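Local structure of uncharacterized hypothetical protein (Parabacteroides merdae, 4EI0) at residues B[71-76]-B[109-114]. The protein is of unknown function, belonging to the DUF4466 family and built largely of antiparallel beta sheets. Sequence-based numbering, arbitrary orientation.
Sequences NSYYTN and TLRYYY
Tyr73 and Arg111 meet face to face in a cation-pi stack: the guanidinium lies flat over the phenol ring, the planes 5° apart and Arg111 CZ 3.7 Å from the ring centroid. Arg111 NH1 sits over the ring centre, 3.5 Å from Tyr73 CE1. The arginine chain, extended from CG to NE, comes in at the CD2-CE2 rim, where Arg111 CD is 3.8 Å from Tyr73 CD2, and so carries the guanidinium over the face. An alanine in place of Tyr73 would probably leave the guanidinium without its aromatic platform and freer to turn. In the backbone, Thr109 joins the strands through both its polar atoms: Tyr73 N donates to Thr109 O (3.0 Å, 163° at the hydrogen), and Thr109 N donates to Ser72 OG (3.1 Å). Thr109 CB also packs 3.9 Å from Tyr73 O. A side-chain hydroxyl thus accepts the second bond, and one water bridges Asn71 O and Arg111 N (2.8 Å from the latter). Asp81 forms a salt bridge with Arg111 NH2, and Tyr73 OH is hydrogen-bonded to Asp69 OD2. In their antiparallel sheet, strand 67-75 lies between 107-115 and 81-85, and strand 35-43 flanks 107-115 across from it.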
loop_
_atom_site.group_PDB
_atom_site.type_symbol
_atom_site.label_atom_id
_atom_site.label_comp_id
_atom_site.label_asym_id
_atom_site.label_seq_id
_atom_site.Cartn_x
_atom_site.Cartn_y
_atom_site.Cartn_z
ATOM N N ASN B 71 1.644 1.184 12.440
ATOM C CA ASN B 71 1.815 0.779 11.057
ATOM C C ASN B 71 0.674 1.255 10.207
ATOM O O ASN B 71 -0.446 1.166 10.613
ATOM C CB ASN B 71 1.917 -0.719 10.906
ATOM C CG ASN B 71 3.120 -1.273 11.613
ATOM O OD1 ASN B 71 4.236 -1.249 11.108
ATOM N ND2 ASN B 71 2.890 -1.807 12.776
ATOM N N SER B 72 0.968 1.759 9.024
ATOM C CA SER B 72 -0.082 1.962 8.059
ATOM C C SER B 72 -0.239 0.650 7.335
ATOM O O SER B 72 0.727 0.002 7.006
ATOM C CB SER B 72 0.229 3.088 7.076
ATOM O OG SER B 72 -0.680 3.063 5.996
ATOM N N TYR B 73 -1.492 0.263 7.116
ATOM C CA TYR B 73 -1.855 -0.981 6.446
ATOM C C TYR B 73 -2.244 -0.638 5.029
ATOM O O TYR B 73 -3.314 -0.132 4.823
ATOM C CB TYR B 73 -3.019 -1.661 7.219
ATOM C CG TYR B 73 -2.471 -2.243 8.527
ATOM C CD1 TYR B 73 -1.901 -3.516 8.549
ATOM C CD2 TYR B 73 -2.432 -1.494 9.676
ATOM C CE1 TYR B 73 -1.334 -4.013 9.707
ATOM C CE2 TYR B 73 -1.868 -1.979 10.830
ATOM C CZ TYR B 73 -1.314 -3.251 10.833
ATOM O OH TYR B 73 -0.690 -3.721 11.963
ATOM N N TYR B 74 -1.355 -0.916 4.073
ATOM C CA TYR B 74 -1.598 -0.785 2.657
ATOM C C TYR B 74 -2.088 -2.184 2.170
ATOM O O TYR B 74 -1.949 -3.168 2.880
ATOM C CB TYR B 74 -0.302 -0.300 1.913
ATOM C CG TYR B 74 0.171 1.064 2.401
ATOM C CD1 TYR B 74 -0.519 2.224 2.051
ATOM C CD2 TYR B 74 1.231 1.179 3.268
ATOM C CE1 TYR B 74 -0.131 3.461 2.517
ATOM C CE2 TYR B 74 1.623 2.416 3.743
ATOM C CZ TYR B 74 0.952 3.553 3.339
ATOM O OH TYR B 74 1.279 4.762 3.920
ATOM N N THR B 75 -2.765 -2.250 1.049
ATOM C CA THR B 75 -3.299 -3.528 0.557
ATOM C C THR B 75 -2.564 -3.890 -0.697
ATOM O O THR B 75 -2.419 -3.042 -1.542
ATOM C CB THR B 75 -4.789 -3.403 0.203
ATOM O OG1 THR B 75 -5.517 -3.023 1.366
ATOM C CG2 THR B 75 -5.348 -4.722 -0.287
ATOM N N ASN B 76 -2.103 -5.130 -0.841
ATOM C CA ASN B 76 -1.505 -5.554 -2.115
ATOM C C ASN B 76 -2.623 -5.844 -3.149
ATOM O O ASN B 76 -3.811 -5.586 -2.879
ATOM C CB ASN B 76 -0.557 -6.750 -1.907
ATOM C CG ASN B 76 -1.274 -7.985 -1.367
ATOM O OD1 ASN B 76 -2.496 -8.097 -1.437
ATOM N ND2 ASN B 76 -0.511 -8.912 -0.823
ATOM N N THR B 109 -3.461 4.332 6.343
ATOM C CA THR B 109 -4.592 3.844 7.131
ATOM C C THR B 109 -4.101 3.250 8.414
ATOM O O THR B 109 -3.312 2.317 8.400
ATOM C CB THR B 109 -5.364 2.776 6.383
ATOM O OG1 THR B 109 -5.824 3.319 5.175
ATOM C CG2 THR B 109 -6.574 2.270 7.194
ATOM N N LEU B 110 -4.472 3.873 9.508
ATOM C CA LEU B 110 -3.998 3.486 10.817
ATOM C C LEU B 110 -5.149 2.877 11.552
ATOM O O LEU B 110 -6.284 3.333 11.394
ATOM C CB LEU B 110 -3.502 4.683 11.620
ATOM C CG LEU B 110 -2.269 5.451 11.115
ATOM C CD1 LEU B 110 -2.098 6.651 12.017
ATOM C CD2 LEU B 110 -1.027 4.544 11.091
ATOM N N ARG B 111 -4.845 1.830 12.328
ATOM C CA ARG B 111 -5.830 1.167 13.191
ATOM C C ARG B 111 -5.770 1.697 14.588
ATOM O O ARG B 111 -4.689 1.784 15.187
ATOM C CB ARG B 111 -5.580 -0.307 13.161
ATOM C CG ARG B 111 -5.914 -0.865 11.790
ATOM C CD ARG B 111 -5.562 -2.322 11.669
ATOM N NE ARG B 111 -5.831 -2.724 10.310
ATOM C CZ ARG B 111 -5.410 -3.847 9.768
ATOM N NH1 ARG B 111 -4.688 -4.699 10.468
ATOM N NH2 ARG B 111 -5.689 -4.086 8.508
ATOM N N TYR B 112 -6.928 2.108 15.101
ATOM C CA TYR B 112 -7.087 2.573 16.473
ATOM C C TYR B 112 -7.899 1.551 17.248
ATOM O O TYR B 112 -8.926 1.051 16.749
ATOM C CB TYR B 112 -7.800 3.912 16.476
ATOM C CG TYR B 112 -8.333 4.419 17.808
ATOM C CD1 TYR B 112 -7.497 4.963 18.765
ATOM C CD2 TYR B 112 -9.689 4.429 18.069
ATOM C CE1 TYR B 112 -7.980 5.436 19.966
ATOM C CE2 TYR B 112 -10.185 4.885 19.269
ATOM C CZ TYR B 112 -9.336 5.397 20.200
ATOM O OH TYR B 112 -9.834 5.897 21.364
ATOM N N TYR B 113 -7.425 1.263 18.449
ATOM C CA TYR B 113 -8.009 0.301 19.363
ATOM C C TYR B 113 -8.420 1.019 20.642
ATOM O O TYR B 113 -7.580 1.564 21.353
ATOM C CB TYR B 113 -6.979 -0.784 19.660
ATOM C CG TYR B 113 -6.622 -1.583 18.440
ATOM C CD1 TYR B 113 -7.347 -2.710 18.085
ATOM C CD2 TYR B 113 -5.556 -1.220 17.647
ATOM C CE1 TYR B 113 -7.009 -3.456 16.975
ATOM C CE2 TYR B 113 -5.207 -1.947 16.536
ATOM C CZ TYR B 113 -5.935 -3.057 16.207
ATOM O OH TYR B 113 -5.594 -3.715 15.099
ATOM N N TYR B 114 -9.727 1.092 20.889
ATOM C CA TYR B 114 -10.258 1.655 22.099
ATOM C C TYR B 114 -10.546 0.482 23.026
ATOM O O TYR B 114 -11.339 -0.392 22.666
ATOM C CB TYR B 114 -11.543 2.384 21.814
ATOM C CG TYR B 114 -12.270 2.932 22.992
ATOM C CD1 TYR B 114 -11.871 4.115 23.577
ATOM C CD2 TYR B 114 -13.416 2.324 23.492
ATOM C CE1 TYR B 114 -12.573 4.683 24.640
ATOM C CE2 TYR B 114 -14.135 2.889 24.560
ATOM C CZ TYR B 114 -13.705 4.043 25.141
ATOM O OH TYR B 114 -14.369 4.615 26.169
HETATM O O HOH W 1 -2.190 1.069 12.449
#